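Local coordinates for 5' nucleotidase family protein (Staphylococcus aureus subsp. aureus, PDB 4Q7F) that belongs to the 5' nucleotidase family, pairing a calcineurin-like phosphoesterase domain that binds manganese and magnesium with a C-terminal domain that helps line the pocket of a bound ligand, at residues L131-I135 with V159-T163; I321-Y326 with L509-M515; I404-E409 with K450-V454; V413-V418 with F523-K527. All coordinates share one frame; numbering follows the deposited sequence.

Contact 1 (L131-I135 with V159-T163); sequences LCANI and VIGLT
Asn-134 grips the backbone of Thr-163 through both ends of its amide. ND2 gives one hydrogen to Thr-163 O at 2.7 Å in a nearly straight bond (175°); the acceptor lies in the amide plane, and the donor sits on a lone pair of the carbonyl. ND2 also bonds to His-182 O. OD1 takes the N-H of Thr-163 at 3.0 Å, with that donor tilted from the carbonyl plane. Chi1 of 69° places CG between the backbone N and the carbonyl carbon, which turns the edge of the amide, with its N-H and C=O, to the backbone of Thr-163, where it pairs much as a neighbouring strand would.

One backbone bond joins the same pair of segments: Ala-133 N to Gly-161 O, 2.7 Å. The chains come close here because Gly-161 carries no side chain; its CA makes a C-H...O contact with Leu-131 O, 3.4 Å away. A water donates to both Leu-131 O and Thr-163 OG1, and that hydroxyl also bonds to Leu-107 O.

The side chain of Leu-162 crosses that of Asn-134 at about a right angle, CD2 3.7 Å from its CG. Among apolar pairs, Ala-133 CB rests 4.0 Å from Ile-160 CG1 and Leu-131 CD1 meets Val-159 CG1.

The contact is wholly buried: strand 155-163 lies between strands 147-152 and 201-207, and helix 184-198 packs on Ala-133, Asn-134 and Ile-160.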
loop_
_atom_site.group_PDB
_atom_site.type_symbol
_atom_site.label_atom_id
_atom_site.label_comp_id
_atom_site.label_asym_id
_atom_site.label_seq_id
_atom_site.Cartn_x
_atom_site.Cartn_y
_atom_site.Cartn_z
ATOM N N LEU A 131 13.959 4.290 -11.891
ATOM C CA LEU A 131 14.184 5.730 -11.905
ATOM C C LEU A 131 13.507 6.417 -10.727
ATOM O O LEU A 131 12.300 6.290 -10.557
ATOM C CB LEU A 131 13.668 6.319 -13.219
ATOM C CG LEU A 131 14.324 5.755 -14.496
ATOM C CD1 LEU A 131 13.591 6.283 -15.723
ATOM C CD2 LEU A 131 15.799 6.108 -14.572
ATOM N N CYS A 132 14.301 7.112 -9.915
ATOM C CA CYS A 132 13.774 7.870 -8.754
ATOM C C CYS A 132 14.601 9.129 -8.573
ATOM O O CYS A 132 15.709 9.081 -8.038
ATOM C CB CYS A 132 13.812 7.035 -7.491
ATOM S SG CYS A 132 13.100 7.920 -6.084
ATOM N N ALA A 133 14.062 10.261 -9.014
ATOM C CA ALA A 133 14.789 11.528 -8.936
ATOM C C ALA A 133 14.643 12.312 -7.621
ATOM O O ALA A 133 15.408 13.258 -7.361
ATOM C CB ALA A 133 14.379 12.412 -10.112
ATOM N N ASN A 134 13.709 11.918 -6.766
ATOM C CA ASN A 134 13.480 12.698 -5.552
ATOM C C ASN A 134 13.776 12.035 -4.202
ATOM O O ASN A 134 13.405 12.565 -3.145
ATOM C CB ASN A 134 12.058 13.257 -5.580
ATOM C CG ASN A 134 11.006 12.188 -5.423
ATOM O OD1 ASN A 134 11.159 11.084 -5.917
ATOM N ND2 ASN A 134 9.933 12.514 -4.715
ATOM N N ILE A 135 14.439 10.886 -4.212
ATOM C CA ILE A 135 14.826 10.226 -2.968
ATOM C C ILE A 135 16.330 10.164 -2.989
ATOM O O ILE A 135 16.933 9.512 -3.869
ATOM C CB ILE A 135 14.256 8.806 -2.815
ATOM C CG1 ILE A 135 12.738 8.857 -2.710
ATOM C CG2 ILE A 135 14.839 8.134 -1.578
ATOM C CD1 ILE A 135 12.073 7.510 -2.499
ATOM N N VAL A 159 12.056 10.783 -19.676
ATOM C CA VAL A 159 11.279 10.154 -18.627
ATOM C C VAL A 159 11.853 10.485 -17.263
ATOM O O VAL A 159 13.054 10.375 -17.034
ATOM C CB VAL A 159 11.250 8.618 -18.770
ATOM C CG1 VAL A 159 10.324 8.012 -17.726
ATOM C CG2 VAL A 159 10.785 8.220 -20.149
ATOM N N ILE A 160 10.992 10.914 -16.357
ATOM C CA ILE A 160 11.433 11.190 -15.012
ATOM C C ILE A 160 10.611 10.357 -14.036
ATOM O O ILE A 160 9.384 10.331 -14.123
ATOM C CB ILE A 160 11.351 12.694 -14.656
ATOM C CG1 ILE A 160 11.870 12.916 -13.233
ATOM C CG2 ILE A 160 9.929 13.231 -14.785
ATOM C CD1 ILE A 160 12.046 14.387 -12.871
ATOM N N GLY A 161 11.312 9.664 -13.132
ATOM C CA GLY A 161 10.698 8.838 -12.095
ATOM C C GLY A 161 10.668 9.564 -10.757
ATOM O O GLY A 161 11.661 10.138 -10.312
ATOM N N LEU A 162 9.513 9.534 -10.117
ATOM C CA LEU A 162 9.297 10.211 -8.850
ATOM C C LEU A 162 8.503 9.337 -7.921
ATOM O O LEU A 162 7.707 8.498 -8.368
ATOM C CB LEU A 162 8.543 11.514 -9.085
ATOM C CG LEU A 162 9.340 12.568 -9.845
ATOM C CD1 LEU A 162 8.454 13.654 -10.451
ATOM C CD2 LEU A 162 10.415 13.149 -8.942
ATOM N N THR A 163 8.709 9.553 -6.623
ATOM C CA THR A 163 8.059 8.760 -5.594
ATOM C C THR A 163 7.429 9.649 -4.505
ATOM O O THR A 163 7.947 10.713 -4.154
ATOM C CB THR A 163 9.094 7.815 -4.940
ATOM O OG1 THR A 163 9.669 6.934 -5.933
ATOM C CG2 THR A 163 8.448 6.981 -3.858
HETATM O O HOH W 1 10.878 6.303 -8.300
#

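Contact 2 (I321-Y326 with L509-M515); sequences ITTLPY and LSNNNLM
Chi1 of 51° swings the ring of Tyr-326 between its own backbone N and carbonyl carbon, and from there its hydroxyl reaches Met-515, a selenomethionine whose chain is bent at both chi2 and chi3. Tyr-326 OH donates to Met-515 O at 2.8 Å; the oxygen lies at the ring edge, in the ring plane, while the hydroxyl is tilted 27° from the carbonyl plane. The bent chain crosses the tyrosine at about a right angle: Met-515 CB is 3.4 Å from Tyr-326 OH, and CE also approaches the tyrosine hydroxyl.

Pro-325 crosses Met-515 at about a right angle, its CD 4.0 Å from Met-515 CB. Leu-324 is wedged between two partners through one methyl, with CD2 3.6 Å from Leu-509 CD2 and 3.9 Å from Met-515 CG. Farther back, the methyl of Thr-322 lies against CB and CD2 of Leu-509, and Ile-321 CG2 touches Leu-509 CD1 at 4.1 Å.

Strand 320-323 pairs with strand 374-376, where Ile-321 and Thr-322 both face Val-375 in a classic beta bulge. Leu-509, near the end of helix 501-511, packs on Val-375, Phe-371 and Phe-346; helix 342-355, which carries Phe-346, also meets Met-515.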
loop_
_atom_site.group_PDB
_atom_site.type_symbol
_atom_site.label_atom_id
_atom_site.label_comp_id
_atom_site.label_asym_id
_atom_site.label_seq_id
_atom_site.Cartn_x
_atom_site.Cartn_y
_atom_site.Cartn_z
ATOM N N ILE A 321 -0.820 -24.054 11.711
ATOM C CA ILE A 321 -0.227 -23.394 12.859
ATOM C C ILE A 321 -0.754 -24.055 14.138
ATOM O O ILE A 321 0.025 -24.496 14.985
ATOM C CB ILE A 321 -0.574 -21.887 12.891
ATOM C CG1 ILE A 321 -0.218 -21.206 11.552
ATOM C CG2 ILE A 321 0.129 -21.214 14.057
ATOM C CD1 ILE A 321 1.266 -21.155 11.261
ATOM N N THR A 322 -2.080 -24.112 14.265
ATOM C CA THR A 322 -2.719 -24.741 15.414
ATOM C C THR A 322 -4.179 -25.018 15.092
ATOM O O THR A 322 -4.678 -24.646 14.011
ATOM C CB THR A 322 -2.650 -23.851 16.693
ATOM O OG1 THR A 322 -3.059 -24.606 17.838
ATOM C CG2 THR A 322 -3.547 -22.620 16.578
ATOM N N THR A 323 -4.835 -25.702 16.025
ATOM C CA THR A 323 -6.264 -25.968 15.966
ATOM C C THR A 323 -6.844 -25.380 17.249
ATOM O O THR A 323 -6.459 -25.776 18.330
ATOM C CB THR A 323 -6.578 -27.464 15.904
ATOM O OG1 THR A 323 -5.995 -28.025 14.723
ATOM C CG2 THR A 323 -8.088 -27.691 15.867
ATOM N N LEU A 324 -7.752 -24.426 17.118
ATOM C CA LEU A 324 -8.366 -23.762 18.259
ATOM C C LEU A 324 -9.620 -24.518 18.672
ATOM O O LEU A 324 -10.206 -25.220 17.860
ATOM C CB LEU A 324 -8.762 -22.343 17.862
ATOM C CG LEU A 324 -7.686 -21.517 17.161
ATOM C CD1 LEU A 324 -8.265 -20.189 16.717
ATOM C CD2 LEU A 324 -6.479 -21.301 18.056
ATOM N N PRO A 325 -10.053 -24.366 19.936
ATOM C CA PRO A 325 -11.269 -25.070 20.360
ATOM C C PRO A 325 -12.578 -24.383 19.938
ATOM O O PRO A 325 -13.651 -24.910 20.218
ATOM C CB PRO A 325 -11.140 -25.113 21.883
ATOM C CG PRO A 325 -10.264 -23.965 22.241
ATOM C CD PRO A 325 -9.439 -23.597 21.033
ATOM N N TYR A 326 -12.492 -23.231 19.270
ATOM C CA TYR A 326 -13.682 -22.504 18.824
ATOM C C TYR A 326 -13.403 -21.628 17.601
ATOM O O TYR A 326 -12.246 -21.296 17.302
ATOM C CB TYR A 326 -14.210 -21.631 19.955
ATOM C CG TYR A 326 -13.144 -20.765 20.555
ATOM C CD1 TYR A 326 -12.820 -19.539 19.994
ATOM C CD2 TYR A 326 -12.441 -21.180 21.682
ATOM C CE1 TYR A 326 -11.830 -18.746 20.536
ATOM C CE2 TYR A 326 -11.450 -20.392 22.233
ATOM C CZ TYR A 326 -11.150 -19.176 21.653
ATOM O OH TYR A 326 -10.169 -18.384 22.191
ATOM N N LEU A 509 -0.442 -18.088 19.364
ATOM C CA LEU A 509 -1.193 -19.299 19.034
ATOM C C LEU A 509 -0.482 -20.578 19.474
ATOM O O LEU A 509 -1.121 -21.510 19.956
ATOM C CB LEU A 509 -1.476 -19.362 17.534
ATOM C CG LEU A 509 -2.551 -18.418 16.996
ATOM C CD1 LEU A 509 -2.582 -18.472 15.478
ATOM C CD2 LEU A 509 -3.912 -18.777 17.576
ATOM N N SER A 510 0.836 -20.606 19.323
ATOM C CA SER A 510 1.620 -21.785 19.672
ATOM C C SER A 510 1.818 -21.987 21.175
ATOM O O SER A 510 2.015 -23.115 21.617
ATOM C CB SER A 510 2.993 -21.724 18.986
ATOM O OG SER A 510 2.853 -21.657 17.575
ATOM N N ASN A 511 1.755 -20.904 21.949
ATOM C CA ASN A 511 1.995 -20.950 23.400
ATOM C C ASN A 511 0.768 -21.051 24.310
ATOM O O ASN A 511 0.912 -21.383 25.481
ATOM C CB ASN A 511 2.792 -19.715 23.825
ATOM C CG ASN A 511 4.102 -19.577 23.077
ATOM O OD1 ASN A 511 4.631 -20.544 22.537
ATOM N ND2 ASN A 511 4.629 -18.361 23.039
ATOM N N ASN A 512 -0.423 -20.740 23.802
ATOM C CA ASN A 512 -1.637 -20.842 24.619
ATOM C C ASN A 512 -2.614 -21.833 23.995
ATOM O O ASN A 512 -3.474 -21.461 23.196
ATOM C CB ASN A 512 -2.304 -19.481 24.811
ATOM C CG ASN A 512 -3.446 -19.532 25.815
ATOM O OD1 ASN A 512 -3.697 -20.568 26.435
ATOM N ND2 ASN A 512 -4.137 -18.413 25.985
ATOM N N ASN A 513 -2.467 -23.097 24.377
ATOM C CA ASN A 513 -3.296 -24.192 23.854
ATOM C C ASN A 513 -4.798 -24.091 24.170
ATOM O O ASN A 513 -5.633 -24.243 23.272
ATOM C CB ASN A 513 -2.751 -25.536 24.368
ATOM C CG ASN A 513 -3.395 -26.735 23.691
ATOM O OD1 ASN A 513 -3.919 -26.633 22.582
ATOM N ND2 ASN A 513 -3.330 -27.887 24.348
ATOM N N LEU A 514 -5.133 -23.826 25.433
ATOM C CA LEU A 514 -6.543 -23.744 25.867
ATOM C C LEU A 514 -7.295 -22.521 25.329
ATOM O O LEU A 514 -8.526 -22.514 25.293
ATOM C CB LEU A 514 -6.659 -23.826 27.398
ATOM C CG LEU A 514 -6.467 -25.215 28.036
ATOM C CD1 LEU A 514 -5.124 -25.847 27.694
ATOM C CD2 LEU A 514 -6.645 -25.129 29.546
HETATM N N MSE A 515 -6.554 -21.494 24.929
HETATM C CA MSE A 515 -7.135 -20.282 24.348
HETATM C C MSE A 515 -8.242 -19.696 25.175
HETATM O O MSE A 515 -9.341 -19.447 24.674
HETATM C CB MSE A 515 -7.657 -20.580 22.939
HETATM C CG MSE A 515 -6.527 -20.916 21.970
HETATM SE SE MSE A 515 -5.429 -19.314 21.573
HETATM C CE MSE A 515 -6.843 -18.165 20.813
#

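Contact 3 (I404-E409 with K450-V454); sequences IERSAE and KGQRV
The last turns of helix 397-408 run beside the loop that leads into strand 454-459, with the CA atoms of Glu-405 and Gly-451 5.2 Å apart. Glu-405 carries the contact. Bent at chi2 (-74°), its chain brings the carboxylate onto two successive backbone N-H groups where the loop passes into the strand. OE1 takes Arg-453 N at 2.9 Å through its syn lone pair; OE2 takes Val-454 N at 2.8 Å, that donor standing above the carboxylate plane. A water donates to Glu-405 O and OE1 and accepts from Gly-451 N, bridging helix and loop a second time.

Val-454 slides past Glu-405 in the opposite direction, its CG2 3.3 Å from Glu-405 CD, and the same methyl meets Ile-404 CG2. Arg-453, extended from CG to NE, reaches the carbonyl of Ala-408: NH1 gives a hydrogen to Ala-408 O at 2.8 Å, the oxygen lying in the guanidinium plane. Lys-450 CG lies over one face of that guanidinium. Lys-450 NZ shares a water with Glu-409 OE1 and forms a salt bridge with Asp-423, whereas Glu-409 OE1 forms a salt bridge with Arg-406 NH1 (2.7 Å).

Two N-H groups, a water and a salt bridge from Lys-401 to OE2 surround the buried Glu-405 carboxylate, and would be expected to favour its charged form. Arg-453, bonded also to the carbonyls of Phe-411 and Arg-448, probably offsets the negative pole expected near the C-terminal turn.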
loop_
_atom_site.group_PDB
_atom_site.type_symbol
_atom_site.label_atom_id
_atom_site.label_comp_id
_atom_site.label_asym_id
_atom_site.label_seq_id
_atom_site.Cartn_x
_atom_site.Cartn_y
_atom_site.Cartn_z
ATOM N N ILE A 404 -8.264 7.827 19.942
ATOM C CA ILE A 404 -9.569 7.155 19.797
ATOM C C ILE A 404 -10.507 8.062 18.987
ATOM O O ILE A 404 -11.330 7.566 18.244
ATOM C CB ILE A 404 -10.189 6.730 21.148
ATOM C CG1 ILE A 404 -9.256 5.764 21.878
ATOM C CG2 ILE A 404 -11.503 6.010 20.925
ATOM C CD1 ILE A 404 -9.650 5.450 23.316
ATOM N N GLU A 405 -10.375 9.383 19.118
ATOM C CA GLU A 405 -11.215 10.298 18.340
ATOM C C GLU A 405 -10.851 10.186 16.833
ATOM O O GLU A 405 -11.708 10.322 15.960
ATOM C CB GLU A 405 -11.040 11.732 18.826
ATOM C CG GLU A 405 -11.602 12.024 20.220
ATOM C CD GLU A 405 -13.119 12.101 20.277
ATOM O OE1 GLU A 405 -13.760 11.852 19.251
ATOM O OE2 GLU A 405 -13.710 12.413 21.373
ATOM N N ARG A 406 -9.589 9.919 16.537
ATOM C CA ARG A 406 -9.164 9.794 15.125
ATOM C C ARG A 406 -9.865 8.567 14.531
ATOM O O ARG A 406 -10.512 8.676 13.494
ATOM C CB ARG A 406 -7.666 9.718 14.992
ATOM C CG ARG A 406 -7.157 9.264 13.606
ATOM C CD ARG A 406 -7.706 10.062 12.430
ATOM N NE ARG A 406 -7.212 9.508 11.158
ATOM C CZ ARG A 406 -7.775 9.706 9.970
ATOM N NH1 ARG A 406 -8.876 10.463 9.848
ATOM N NH2 ARG A 406 -7.240 9.140 8.893
ATOM N N SER A 407 -9.776 7.428 15.219
ATOM C CA SER A 407 -10.459 6.216 14.801
ATOM C C SER A 407 -11.962 6.461 14.668
ATOM O O SER A 407 -12.539 6.007 13.716
ATOM C CB SER A 407 -10.216 5.066 15.788
ATOM O OG SER A 407 -8.829 4.816 15.943
ATOM N N ALA A 408 -12.595 7.151 15.642
ATOM C CA ALA A 408 -14.036 7.434 15.614
ATOM C C ALA A 408 -14.497 8.237 14.381
ATOM O O ALA A 408 -15.703 8.253 14.058
ATOM C CB ALA A 408 -14.498 8.127 16.939
ATOM N N GLU A 409 -13.561 8.900 13.707
ATOM C CA GLU A 409 -13.837 9.640 12.462
ATOM C C GLU A 409 -14.228 8.692 11.327
ATOM O O GLU A 409 -14.774 9.117 10.317
ATOM C CB GLU A 409 -12.618 10.443 12.007
ATOM C CG GLU A 409 -12.233 11.571 12.941
ATOM C CD GLU A 409 -10.967 12.269 12.510
ATOM O OE1 GLU A 409 -10.525 12.065 11.334
ATOM O OE2 GLU A 409 -10.394 13.003 13.339
ATOM N N LYS A 450 -16.813 15.477 15.033
ATOM C CA LYS A 450 -15.551 14.764 15.053
ATOM C C LYS A 450 -14.634 15.421 16.068
ATOM O O LYS A 450 -14.636 16.647 16.200
ATOM C CB LYS A 450 -14.895 14.760 13.648
ATOM C CG LYS A 450 -15.702 13.984 12.632
ATOM C CD LYS A 450 -14.991 13.862 11.270
ATOM C CE LYS A 450 -15.780 12.968 10.314
ATOM N NZ LYS A 450 -15.077 12.758 9.004
ATOM N N GLY A 451 -13.867 14.607 16.793
ATOM C CA GLY A 451 -12.988 15.129 17.820
ATOM C C GLY A 451 -13.653 15.211 19.215
ATOM O O GLY A 451 -12.972 15.466 20.211
ATOM N N GLN A 452 -14.971 15.033 19.310
ATOM C CA GLN A 452 -15.614 15.023 20.621
ATOM C C GLN A 452 -16.679 13.939 20.738
ATOM O O GLN A 452 -17.670 14.078 21.453
ATOM C CB GLN A 452 -16.160 16.398 20.981
ATOM C CG GLN A 452 -17.256 16.920 20.098
ATOM C CD GLN A 452 -17.561 18.361 20.413
ATOM O OE1 GLN A 452 -18.528 18.670 21.112
ATOM N NE2 GLN A 452 -16.691 19.249 19.968
ATOM N N ARG A 453 -16.384 12.818 20.108
ATOM C CA ARG A 453 -17.272 11.677 20.041
ATOM C C ARG A 453 -16.972 10.594 21.055
ATOM O O ARG A 453 -17.775 9.677 21.186
ATOM C CB ARG A 453 -17.138 11.001 18.645
ATOM C CG ARG A 453 -17.592 11.843 17.461
ATOM C CD ARG A 453 -17.400 11.111 16.128
ATOM N NE ARG A 453 -18.131 11.775 15.039
ATOM C CZ ARG A 453 -18.109 11.395 13.764
ATOM N NH1 ARG A 453 -17.418 10.343 13.390
ATOM N NH2 ARG A 453 -18.823 12.055 12.870
ATOM N N VAL A 454 -15.803 10.638 21.697
ATOM C CA VAL A 454 -15.410 9.577 22.625
ATOM C C VAL A 454 -15.823 9.948 24.063
ATOM O O VAL A 454 -15.503 11.004 24.516
ATOM C CB VAL A 454 -13.914 9.307 22.563
ATOM C CG1 VAL A 454 -13.520 8.214 23.552
ATOM C CG2 VAL A 454 -13.499 8.900 21.148
HETATM O O HOH W 2 -13.961 11.871 16.539
HETATM O O HOH W 3 -12.191 12.447 8.906
#

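Contact 4 (V413-V418 with F523-K527); sequences VKNDEV and FKVEK
A beta hairpin, strands 411-414 and 417-420 joined by a type II' turn from Lys-414 to Glu-417, meets the C-terminal end of the chain here. Val-418 faces the last strand and touches it with both methyls. CG1 lies 3.9 Å from Val-525 CG1, the two valines crossing at about a right angle; CG2 sits over the backbone of Glu-526, 4.0 Å from its C atom. With chi1 of 170°, Val-418 holds CG1 anti to the backbone N and CG2 anti to the carbonyl carbon, which spreads the two methyls over successive residues of the strand.

The hairpin is closed by Lys-414 N to Glu-417 O (2.9 Å) and Glu-417 N to Lys-414 O, so Asp-416 stands at the tip. Strand 522-526, for its part, is an edge strand of a mixed sheet and runs parallel to strand 441-445, bonding through Lys-524 and Glu-526 to Tyr-442 and Ile-444. Phe-411, one strand back in the hairpin, and Val-446 extend the apolar patch around Val-525.

Beyond the strand, the C-terminal residue Lys-527 stretches its extended chain across the turn end of the hairpin. Its CE passes 4.1 Å from Val-413 CG1, the side chains crossing at about a right angle, and lies 3.6 Å from Asp-416 O. At the tip of the side chain, Lys-527 NZ and Asp-416 OD1 form a salt bridge at 3.3 Å, a long pairing whose hydrogen bond is weak. Lys-527 O accepts a hydrogen bond from His-445 ND1, which ties the terminal carboxylate to strand 441-445.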
loop_
_atom_site.group_PDB
_atom_site.type_symbol
_atom_site.label_atom_id
_atom_site.label_comp_id
_atom_site.label_asym_id
_atom_site.label_seq_id
_atom_site.Cartn_x
_atom_site.Cartn_y
_atom_site.Cartn_z
ATOM N N VAL A 413 -23.239 8.832 10.063
ATOM C CA VAL A 413 -24.604 8.357 10.179
ATOM C C VAL A 413 -25.307 8.534 8.835
ATOM O O VAL A 413 -25.293 9.614 8.265
ATOM C CB VAL A 413 -25.380 9.132 11.270
ATOM C CG1 VAL A 413 -26.858 8.756 11.270
ATOM C CG2 VAL A 413 -24.751 8.889 12.634
ATOM N N LYS A 414 -25.895 7.452 8.336
ATOM C CA LYS A 414 -26.679 7.469 7.091
ATOM C C LYS A 414 -28.036 6.952 7.484
ATOM O O LYS A 414 -28.163 5.818 7.959
ATOM C CB LYS A 414 -26.040 6.594 6.019
ATOM C CG LYS A 414 -24.686 7.106 5.566
ATOM C CD LYS A 414 -23.987 6.098 4.655
ATOM C CE LYS A 414 -22.516 6.436 4.472
ATOM N NZ LYS A 414 -21.785 5.334 3.779
ATOM N N ASN A 415 -29.051 7.793 7.279
ATOM C CA ASN A 415 -30.404 7.514 7.716
ATOM C C ASN A 415 -30.328 7.650 9.231
ATOM O O ASN A 415 -29.932 8.709 9.745
ATOM C CB ASN A 415 -30.899 6.125 7.284
ATOM C CG ASN A 415 -30.871 5.931 5.780
ATOM O OD1 ASN A 415 -29.972 6.414 5.091
ATOM N ND2 ASN A 415 -31.853 5.197 5.262
ATOM N N ASP A 416 -30.684 6.596 9.951
ATOM C CA ASP A 416 -30.591 6.603 11.391
ATOM C C ASP A 416 -29.672 5.463 11.794
ATOM O O ASP A 416 -29.774 4.930 12.897
ATOM C CB ASP A 416 -31.982 6.440 12.005
ATOM C CG ASP A 416 -32.896 7.606 11.692
ATOM O OD1 ASP A 416 -32.396 8.735 11.502
ATOM O OD2 ASP A 416 -34.117 7.396 11.648
ATOM N N GLU A 417 -28.765 5.101 10.890
ATOM C CA GLU A 417 -27.842 4.013 11.123
ATOM C C GLU A 417 -26.391 4.474 11.055
ATOM O O GLU A 417 -26.011 5.326 10.253
ATOM C CB GLU A 417 -28.061 2.886 10.092
ATOM C CG GLU A 417 -29.406 2.168 10.195
ATOM C CD GLU A 417 -29.583 1.393 11.501
ATOM O OE1 GLU A 417 -28.601 1.213 12.248
ATOM O OE2 GLU A 417 -30.715 0.953 11.784
ATOM N N VAL A 418 -25.586 3.872 11.906
ATOM C CA VAL A 418 -24.178 4.150 11.954
ATOM C C VAL A 418 -23.620 3.464 10.721
ATOM O O VAL A 418 -23.972 2.335 10.438
ATOM C CB VAL A 418 -23.557 3.603 13.251
ATOM C CG1 VAL A 418 -22.036 3.657 13.217
ATOM C CG2 VAL A 418 -24.097 4.370 14.460
ATOM N N PHE A 523 -16.342 -1.833 23.970
ATOM C CA PHE A 523 -16.700 -0.498 23.497
ATOM C C PHE A 523 -18.052 -0.541 22.817
ATOM O O PHE A 523 -18.573 -1.610 22.535
ATOM C CB PHE A 523 -15.645 0.055 22.531
ATOM C CG PHE A 523 -15.589 -0.650 21.201
ATOM C CD1 PHE A 523 -14.917 -1.856 21.058
ATOM C CD2 PHE A 523 -16.195 -0.087 20.074
ATOM C CE1 PHE A 523 -14.858 -2.496 19.821
ATOM C CE2 PHE A 523 -16.146 -0.719 18.838
ATOM C CZ PHE A 523 -15.481 -1.926 18.713
ATOM N N LYS A 524 -18.596 0.632 22.545
ATOM C CA LYS A 524 -19.907 0.760 21.948
ATOM C C LYS A 524 -19.876 1.886 20.982
ATOM O O LYS A 524 -19.223 2.904 21.240
ATOM C CB LYS A 524 -20.947 1.159 23.013
ATOM C CG LYS A 524 -20.954 0.298 24.239
ATOM C CD LYS A 524 -21.908 0.867 25.280
ATOM C CE LYS A 524 -21.697 0.197 26.608
ATOM N NZ LYS A 524 -22.580 0.816 27.647
ATOM N N VAL A 525 -20.605 1.728 19.882
ATOM C CA VAL A 525 -20.705 2.769 18.866
ATOM C C VAL A 525 -22.159 2.982 18.584
ATOM O O VAL A 525 -22.879 2.037 18.336
ATOM C CB VAL A 525 -19.989 2.377 17.576
ATOM C CG1 VAL A 525 -20.086 3.509 16.559
ATOM C CG2 VAL A 525 -18.550 2.074 17.901
ATOM N N GLU A 526 -22.592 4.224 18.663
ATOM C CA GLU A 526 -23.975 4.541 18.450
ATOM C C GLU A 526 -24.035 5.997 18.081
ATOM O O GLU A 526 -22.997 6.651 18.026
ATOM C CB GLU A 526 -24.741 4.276 19.731
ATOM C CG GLU A 526 -24.355 5.187 20.883
ATOM C CD GLU A 526 -25.040 4.795 22.166
ATOM O OE1 GLU A 526 -26.021 5.479 22.542
ATOM O OE2 GLU A 526 -24.636 3.770 22.760
ATOM N N LYS A 527 -25.226 6.518 17.810
ATOM C CA LYS A 527 -25.347 7.944 17.508
ATOM C C LYS A 527 -24.860 8.777 18.693
ATOM O O LYS A 527 -24.958 8.302 19.827
ATOM C CB LYS A 527 -26.796 8.342 17.228
ATOM C CG LYS A 527 -27.399 7.859 15.919
ATOM C CD LYS A 527 -28.786 8.476 15.783
ATOM C CE LYS A 527 -29.439 8.185 14.454
ATOM N NZ LYS A 527 -30.673 9.001 14.340
ATOM O OXT LYS A 527 -24.400 9.929 18.577
#

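Overall arrangement
From the N terminus, contact 1 comes first and closes a short loop of 23 residues within the calcineurin-like phosphoesterase domain, ending before any other contact opens. The remaining three belong to the C-terminal part. Contact 2 spans 182 residues, joining strand 320-323 to the end of helix 501-511; contact 3 opens and closes within that span, tying helix 397-408 to the loop before strand 454-459. Contact 4 crosses both: residues 413-418 fall inside the loops of contacts 2 and 3, but their partners, 523-527, follow both closures, so hairpin 411-420 is tied to the last strand, 522-526. Contacts 3 and 4 adjoin, centres 13 Å apart; contacts 1 and 2 are 47 Å apart, centre to centre.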